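Local coordinates for protein type I modular polyketide synthase (Streptomyces albus subsp. albus, PDB 6IYR) that probably selects an extender unit from its coenzyme A thioester and transfers it to the acyl carrier protein of module 8 in salinomycin biosynthesis, at residues Ser137-Glu145 and Leu176-Phe185; Val291-Asp300 and Arg315-Gln326. All blocks are in the same frame, centred on the assembly; numbering follows the deposited sequence.

Contact 1: residues Ser137-Glu145 and Leu176-Phe185; sequences SQWAGMAVE and LRQTEGAPGF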
# COMPACT_ATOMS: atom_id res chain seq x y z
N SER A 137 -1.77 -1.05 -9.17
CA SER A 137 -0.46 -0.57 -8.68
C SER A 137 0.76 -1.14 -9.43
O SER A 137 1.91 -0.75 -9.15
CB SER A 137 -0.32 -0.73 -7.12
OG SER A 137 -0.84 -1.96 -6.62
N GLN A 138 0.55 -1.92 -10.49
CA GLN A 138 1.66 -2.61 -11.13
C GLN A 138 2.48 -1.73 -12.08
O GLN A 138 1.95 -0.88 -12.74
CB GLN A 138 1.18 -3.87 -11.88
CG GLN A 138 0.54 -3.59 -13.22
CD GLN A 138 -0.86 -3.07 -13.05
OE1 GLN A 138 -1.46 -3.13 -11.98
NE2 GLN A 138 -1.36 -2.47 -14.11
N TRP A 139 3.75 -2.04 -12.25
CA TRP A 139 4.52 -1.46 -13.34
C TRP A 139 5.74 -2.28 -13.60
O TRP A 139 6.26 -2.93 -12.67
CB TRP A 139 4.94 -0.02 -13.01
CG TRP A 139 5.59 0.20 -11.67
CD1 TRP A 139 4.96 0.50 -10.52
CD2 TRP A 139 6.99 0.35 -11.41
NE1 TRP A 139 5.87 0.79 -9.53
CE2 TRP A 139 7.13 0.62 -10.04
CE3 TRP A 139 8.15 0.27 -12.20
CZ2 TRP A 139 8.36 0.94 -9.45
CZ3 TRP A 139 9.38 0.51 -11.60
CH2 TRP A 139 9.48 0.83 -10.24
N ALA A 140 6.21 -2.26 -14.85
CA ALA A 140 7.32 -3.07 -15.26
C ALA A 140 8.53 -2.61 -14.51
O ALA A 140 8.94 -1.47 -14.65
CB ALA A 140 7.56 -2.92 -16.75
N GLY A 141 9.16 -3.53 -13.79
CA GLY A 141 10.30 -3.22 -12.94
C GLY A 141 9.92 -2.87 -11.51
O GLY A 141 10.79 -2.57 -10.70
N MET A 142 8.65 -2.98 -11.15
CA MET A 142 8.23 -2.66 -9.78
C MET A 142 9.03 -3.44 -8.73
O MET A 142 9.24 -4.67 -8.83
CB MET A 142 6.73 -2.85 -9.60
CG MET A 142 6.24 -4.27 -9.92
SD MET A 142 4.48 -4.36 -9.58
CE MET A 142 4.25 -6.08 -9.94
N ALA A 143 9.72 -2.66 -7.89
CA ALA A 143 10.46 -3.17 -6.71
C ALA A 143 11.71 -3.95 -7.05
O ALA A 143 12.35 -4.48 -6.16
CB ALA A 143 9.55 -4.01 -5.81
N VAL A 144 12.05 -4.07 -8.32
CA VAL A 144 13.16 -4.95 -8.65
C VAL A 144 14.48 -4.30 -8.18
O VAL A 144 15.37 -4.98 -7.72
CB VAL A 144 13.17 -5.31 -10.15
CG1 VAL A 144 12.50 -4.22 -10.95
CG2 VAL A 144 14.58 -5.53 -10.67
N GLU A 145 14.53 -2.97 -8.15
CA GLU A 145 15.70 -2.26 -7.61
C GLU A 145 15.90 -2.60 -6.14
O GLU A 145 17.02 -2.70 -5.67
CB GLU A 145 15.55 -0.74 -7.76
CG GLU A 145 15.39 -0.20 -9.19
CD GLU A 145 14.88 1.26 -9.25
OE1 GLU A 145 13.64 1.48 -9.58
OE2 GLU A 145 15.74 2.17 -8.98
N LEU A 176 8.14 -9.53 -12.59
CA LEU A 176 8.29 -8.20 -12.03
C LEU A 176 9.10 -7.31 -12.96
O LEU A 176 8.78 -6.13 -13.13
CB LEU A 176 8.96 -8.22 -10.68
CG LEU A 176 8.15 -8.93 -9.59
CD1 LEU A 176 8.79 -8.69 -8.23
CD2 LEU A 176 6.74 -8.41 -9.58
N ARG A 177 10.15 -7.87 -13.54
CA ARG A 177 11.02 -7.11 -14.45
C ARG A 177 10.36 -6.95 -15.82
O ARG A 177 10.75 -6.12 -16.61
CB ARG A 177 12.35 -7.84 -14.64
CG ARG A 177 13.33 -7.64 -13.51
CD ARG A 177 14.37 -8.74 -13.47
NE ARG A 177 15.16 -8.79 -14.69
CZ ARG A 177 15.56 -9.91 -15.29
NH1 ARG A 177 16.25 -9.84 -16.43
NH2 ARG A 177 15.29 -11.10 -14.77
N GLN A 178 9.40 -7.81 -16.12
CA GLN A 178 8.88 -7.94 -17.48
C GLN A 178 9.99 -8.23 -18.50
O GLN A 178 10.01 -7.66 -19.58
CB GLN A 178 8.05 -6.73 -17.87
CG GLN A 178 6.70 -6.67 -17.17
CD GLN A 178 5.81 -7.84 -17.59
OE1 GLN A 178 5.30 -7.86 -18.70
NE2 GLN A 178 5.75 -8.89 -16.75
N THR A 179 10.92 -9.09 -18.12
CA THR A 179 11.95 -9.61 -19.00
C THR A 179 11.32 -10.33 -20.17
O THR A 179 10.32 -11.02 -20.01
CB THR A 179 12.82 -10.66 -18.28
OG1 THR A 179 13.18 -10.19 -16.99
CG2 THR A 179 14.09 -10.96 -19.08
N GLU A 180 11.99 -10.26 -21.31
CA GLU A 180 11.70 -11.10 -22.48
C GLU A 180 11.62 -12.56 -22.05
O GLU A 180 12.55 -13.12 -21.44
CB GLU A 180 12.84 -10.93 -23.49
CG GLU A 180 12.44 -10.84 -24.95
CD GLU A 180 13.55 -11.33 -25.87
OE1 GLU A 180 14.60 -11.82 -25.39
OE2 GLU A 180 13.36 -11.25 -27.09
N GLY A 181 10.47 -13.18 -22.29
CA GLY A 181 10.30 -14.56 -21.89
C GLY A 181 9.21 -14.69 -20.86
O GLY A 181 8.63 -15.76 -20.73
N ALA A 182 8.99 -13.65 -20.07
CA ALA A 182 7.98 -13.69 -19.04
C ALA A 182 6.64 -13.26 -19.64
O ALA A 182 6.56 -12.43 -20.54
CB ALA A 182 8.33 -12.79 -17.87
N PRO A 183 5.57 -13.74 -19.04
CA PRO A 183 4.25 -13.27 -19.45
C PRO A 183 4.00 -11.86 -18.97
O PRO A 183 4.65 -11.40 -18.03
CB PRO A 183 3.32 -14.26 -18.75
CG PRO A 183 4.09 -14.74 -17.58
CD PRO A 183 5.51 -14.79 -18.01
N GLY A 184 2.97 -11.23 -19.52
CA GLY A 184 2.67 -9.83 -19.21
C GLY A 184 1.65 -9.63 -18.11
O GLY A 184 0.96 -10.55 -17.68
N PHE A 185 1.47 -8.37 -17.74
CA PHE A 185 0.53 -7.99 -16.73
C PHE A 185 -0.90 -8.00 -17.25
O PHE A 185 -1.81 -7.85 -16.46
CB PHE A 185 0.86 -6.62 -16.22
CG PHE A 185 2.14 -6.54 -15.47
CD1 PHE A 185 2.59 -7.60 -14.70
CD2 PHE A 185 2.87 -5.38 -15.46
CE1 PHE A 185 3.78 -7.53 -14.03
CE2 PHE A 185 4.04 -5.28 -14.74
CZ PHE A 185 4.51 -6.37 -14.06
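The loop after strand 129-132, whose start carries the GQGSQ sequence common in acyltransferases, packs from Q138 to V144 against the C-terminal end of helix 172-177 and the loop beyond it. Within a type II turn from W139 to M142, G141 N donates a hydrogen bond to L176 O (2.7 Å), in the carbonyl plane; Q178, at positive phi, ends that helix in a Schellman motif.

The F185 ring slots in beside the turn. Q138 CB lies over one face and Q178 NE2 over the opposite face, both atoms offset toward the rim, and Q138 CG comes within 3.7 Å of F185 CD2. A140 N meets the ring at its edge, in plane. The Q178 amide is fixed by NE2 bonding P183 O at 3.0 Å and also V175 O, while Q178 CG touches A140 CB at 3.9 Å.

M142 holds CG between its backbone N and carbonyl carbon (chi1 58°) and then runs extended, crossing L176 with a tight CE to CD2 contact of 3.4 Å. Its SD accepts a weak bond from W139 N.

M142 rests on L195 and L176 on V198, both of helix 188-208, and L157 of helix 151-164 also meets L176.

Contact 2: residues Val291-Asp300 and Arg315-Gln326; sequences VVSGDPGALD and RINVDYASHGPQ. With PO4 (phosphate ion), chain B.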
# COMPACT_ATOMS: atom_id res chain seq x y z
N VAL A 291 -16.58 2.78 -6.94
CA VAL A 291 -16.28 2.05 -8.17
C VAL A 291 -17.48 1.15 -8.49
O VAL A 291 -18.01 0.46 -7.60
CB VAL A 291 -14.96 1.26 -8.07
CG1 VAL A 291 -14.71 0.47 -9.35
CG2 VAL A 291 -13.77 2.20 -7.83
N VAL A 292 -17.93 1.22 -9.73
CA VAL A 292 -19.00 0.38 -10.22
C VAL A 292 -18.52 -0.59 -11.26
O VAL A 292 -17.74 -0.24 -12.15
CB VAL A 292 -20.10 1.28 -10.84
CG1 VAL A 292 -21.16 0.47 -11.55
CG2 VAL A 292 -20.69 2.14 -9.77
N SER A 293 -18.93 -1.84 -11.14
CA SER A 293 -18.48 -2.85 -12.08
C SER A 293 -19.67 -3.36 -12.88
O SER A 293 -20.77 -3.31 -12.39
CB SER A 293 -17.83 -4.03 -11.36
OG SER A 293 -18.75 -4.81 -10.62
N GLY A 294 -19.41 -3.96 -14.05
CA GLY A 294 -20.46 -4.62 -14.81
C GLY A 294 -20.13 -4.71 -16.30
O GLY A 294 -18.97 -4.71 -16.70
N ASP A 295 -21.17 -4.87 -17.09
CA ASP A 295 -21.04 -5.15 -18.49
C ASP A 295 -20.65 -3.90 -19.27
O ASP A 295 -20.95 -2.77 -18.88
CB ASP A 295 -22.33 -5.77 -19.03
CG ASP A 295 -22.58 -7.18 -18.47
OD1 ASP A 295 -21.99 -8.16 -18.98
OD2 ASP A 295 -23.33 -7.28 -17.46
N PRO A 296 -19.81 -4.11 -20.27
CA PRO A 296 -19.20 -2.96 -20.94
C PRO A 296 -20.24 -1.91 -21.39
O PRO A 296 -20.02 -0.72 -21.25
CB PRO A 296 -18.49 -3.59 -22.14
CG PRO A 296 -18.32 -5.05 -21.78
CD PRO A 296 -19.49 -5.39 -20.91
N GLY A 297 -21.36 -2.36 -21.96
CA GLY A 297 -22.36 -1.41 -22.53
C GLY A 297 -23.04 -0.63 -21.42
O GLY A 297 -23.27 0.60 -21.50
N ALA A 298 -23.26 -1.32 -20.31
CA ALA A 298 -23.90 -0.66 -19.15
C ALA A 298 -22.99 0.38 -18.55
O ALA A 298 -23.42 1.46 -18.12
CB ALA A 298 -24.29 -1.69 -18.11
N LEU A 299 -21.69 0.11 -18.57
CA LEU A 299 -20.73 1.04 -18.04
C LEU A 299 -20.67 2.29 -18.91
O LEU A 299 -20.45 3.39 -18.41
CB LEU A 299 -19.34 0.40 -18.02
CG LEU A 299 -18.74 -0.26 -16.79
CD1 LEU A 299 -19.65 -0.45 -15.62
CD2 LEU A 299 -18.01 -1.55 -17.14
N ASP A 300 -20.69 2.12 -20.23
CA ASP A 300 -20.73 3.31 -21.11
C ASP A 300 -21.94 4.21 -20.78
O ASP A 300 -21.84 5.44 -20.82
CB ASP A 300 -20.82 2.90 -22.60
CG ASP A 300 -19.52 2.28 -23.14
OD1 ASP A 300 -18.45 2.59 -22.59
OD2 ASP A 300 -19.58 1.43 -24.03
N ARG A 315 -13.37 5.38 -16.75
CA ARG A 315 -13.22 3.97 -17.05
C ARG A 315 -11.91 3.49 -16.44
O ARG A 315 -10.92 4.14 -16.60
CB ARG A 315 -13.18 3.87 -18.57
CG ARG A 315 -13.21 2.46 -19.11
CD ARG A 315 -14.47 1.76 -18.66
NE ARG A 315 -15.41 1.53 -19.76
CZ ARG A 315 -15.76 0.33 -20.18
NH1 ARG A 315 -16.69 0.17 -21.11
NH2 ARG A 315 -15.20 -0.73 -19.61
N ILE A 316 -11.91 2.47 -15.59
CA ILE A 316 -10.65 1.97 -15.03
C ILE A 316 -10.09 0.94 -16.00
O ILE A 316 -10.87 0.24 -16.65
CB ILE A 316 -10.90 1.26 -13.69
CG1 ILE A 316 -11.28 2.28 -12.61
CG2 ILE A 316 -9.68 0.44 -13.26
CD1 ILE A 316 -11.94 1.64 -11.41
N ASN A 317 -8.76 0.83 -16.11
CA ASN A 317 -8.16 -0.16 -17.02
C ASN A 317 -8.12 -1.58 -16.45
O ASN A 317 -7.11 -2.01 -15.89
CB ASN A 317 -6.75 0.24 -17.46
CG ASN A 317 -6.31 -0.49 -18.71
OD1 ASN A 317 -6.27 -1.72 -18.74
ND2 ASN A 317 -6.15 0.25 -19.80
N VAL A 318 -9.27 -2.25 -16.49
CA VAL A 318 -9.37 -3.67 -16.16
C VAL A 318 -10.41 -4.18 -17.11
O VAL A 318 -11.26 -3.41 -17.57
CB VAL A 318 -9.90 -3.93 -14.74
CG1 VAL A 318 -8.85 -3.61 -13.70
CG2 VAL A 318 -11.17 -3.14 -14.47
N ASP A 319 -10.42 -5.47 -17.38
CA ASP A 319 -11.43 -5.96 -18.31
C ASP A 319 -12.27 -7.05 -17.68
O ASP A 319 -12.80 -7.90 -18.39
CB ASP A 319 -10.77 -6.48 -19.59
CG ASP A 319 -9.80 -7.59 -19.32
OD1 ASP A 319 -9.84 -8.15 -18.19
OD2 ASP A 319 -9.09 -8.01 -20.26
N TYR A 320 -12.43 -7.01 -16.35
CA TYR A 320 -13.36 -7.92 -15.70
C TYR A 320 -14.14 -7.14 -14.70
O TYR A 320 -13.74 -6.06 -14.29
CB TYR A 320 -12.65 -9.09 -15.02
CG TYR A 320 -11.63 -8.67 -14.00
CD1 TYR A 320 -10.32 -8.37 -14.38
CD2 TYR A 320 -11.97 -8.51 -12.66
CE1 TYR A 320 -9.41 -7.82 -13.47
CE2 TYR A 320 -11.01 -8.11 -11.71
CZ TYR A 320 -9.73 -7.76 -12.13
OH TYR A 320 -8.81 -7.26 -11.24
N ALA A 321 -15.34 -7.64 -14.45
CA ALA A 321 -16.27 -7.07 -13.50
C ALA A 321 -16.38 -8.00 -12.27
O ALA A 321 -17.34 -8.78 -12.12
CB ALA A 321 -17.63 -6.91 -14.15
N SER A 322 -15.47 -7.85 -11.33
CA SER A 322 -15.61 -8.50 -10.01
C SER A 322 -16.48 -7.66 -9.07
O SER A 322 -16.95 -6.56 -9.40
CB SER A 322 -14.24 -8.72 -9.40
OG SER A 322 -13.61 -7.48 -9.26
N HIS A 323 -16.85 -8.28 -7.96
CA HIS A 323 -17.63 -7.63 -6.93
C HIS A 323 -19.05 -7.38 -7.42
O HIS A 323 -19.71 -6.44 -6.99
CB HIS A 323 -16.94 -6.34 -6.46
CG HIS A 323 -15.55 -6.59 -5.96
ND1 HIS A 323 -15.29 -7.30 -4.81
CD2 HIS A 323 -14.35 -6.42 -6.57
CE1 HIS A 323 -14.00 -7.60 -4.75
NE2 HIS A 323 -13.40 -7.04 -5.79
N GLY A 324 -19.48 -8.22 -8.35
CA GLY A 324 -20.84 -8.21 -8.86
C GLY A 324 -21.26 -9.58 -9.33
O GLY A 324 -20.53 -10.57 -9.15
N PRO A 325 -22.46 -9.66 -9.95
CA PRO A 325 -23.08 -10.92 -10.34
C PRO A 325 -22.29 -11.76 -11.30
O PRO A 325 -22.42 -12.97 -11.27
CB PRO A 325 -24.40 -10.48 -11.01
CG PRO A 325 -24.71 -9.14 -10.40
CD PRO A 325 -23.36 -8.51 -10.13
N GLN A 326 -21.37 -11.19 -12.07
CA GLN A 326 -20.67 -12.05 -13.01
C GLN A 326 -19.88 -13.14 -12.28
O GLN A 326 -19.57 -14.19 -12.84
CB GLN A 326 -19.74 -11.26 -13.93
CG GLN A 326 -20.47 -10.48 -15.00
CD GLN A 326 -19.55 -9.91 -16.07
OE1 GLN A 326 -18.51 -10.49 -16.42
NE2 GLN A 326 -19.95 -8.76 -16.62
P PO4 B . -9.81 -7.50 -7.83
O1 PO4 B . -8.98 -6.46 -8.55
O2 PO4 B . -10.12 -8.84 -8.52
O3 PO4 B . -8.97 -7.79 -6.59
O4 PO4 B . -11.14 -6.85 -7.60
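Two hydrogen bonds join S293 and D300 of 291-300 to the segment 315-326. S293 OG, set between its backbone N and carbonyl carbon (chi1 70°), donates to S322 O at 2.8 Å, tilted 23° from the carbonyl plane. It thus ties the end of strand 289-294 to the YASH sequence Y320-H323, a signature associated with methylmalonyl-specific acyltransferases. At the other end R315 NH1 forms a salt bridge with D300 OD1 (3.3 Å) whose hydrogen bond is weak but nearly straight. The carboxylate oxygen lies in the guanidinium plane, at its edge, while L299 lies over one guanidinium face. Q326 NE2 also approaches D295, but its hydrogen bond goes to K255 O.

Apolar packing joins V291 to I316, CG1 meeting CD1 at 3.6 Å with the side chains crossing at about a right angle. Separately, A321 CB packs on the backbone at G294, 3.4 Å from G294 N.

A phosphate, probably from the crystallisation liquor, sits beside the YASH loop. Its O4 accepts from S322 OG at 3.0 Å and from H323 NE2 at 2.9 Å, the latter at the ring edge; Y320 OH is hydrogen-bonded to O1 (2.8 Å), and Q221 N and R245 NH1 also bond the phosphate. H323 NE2 also bonds S220 OG of the GHSQG sequence, and ND1 bonds N375 O, consistent with the Ser-His pair of this family.

Strand 289-294, helix 296-308 and strand 313-316 form a beta-alpha-beta crossover of the ferredoxin-like subdomain, with strand 257-261 lying between the two strands.

How the contacts relate
From the N terminus, strand 129-132 leads into the loop 137-145. Contact 1 closes when the chain, after the mostly helical passage through 146-149 and 151-164, returns at the end of helix 172-177. Helix 188-208 and the strand 215-218 follow, with S220 just beyond it, before the chain enters the ferredoxin-like subdomain at 257-261. Contact 2 closes around helix 296-308, with H323 of 315-326 reaching S220. The two contacts are in series and neither nest nor cross: their centres are 25 Å apart, their nearest atoms about 6 Å apart. Contact 1 joins the loop after strand 129-132 to the end of helix 172-177 and the loop beyond; contact 2 ties the smaller subdomain to the loop carrying H323.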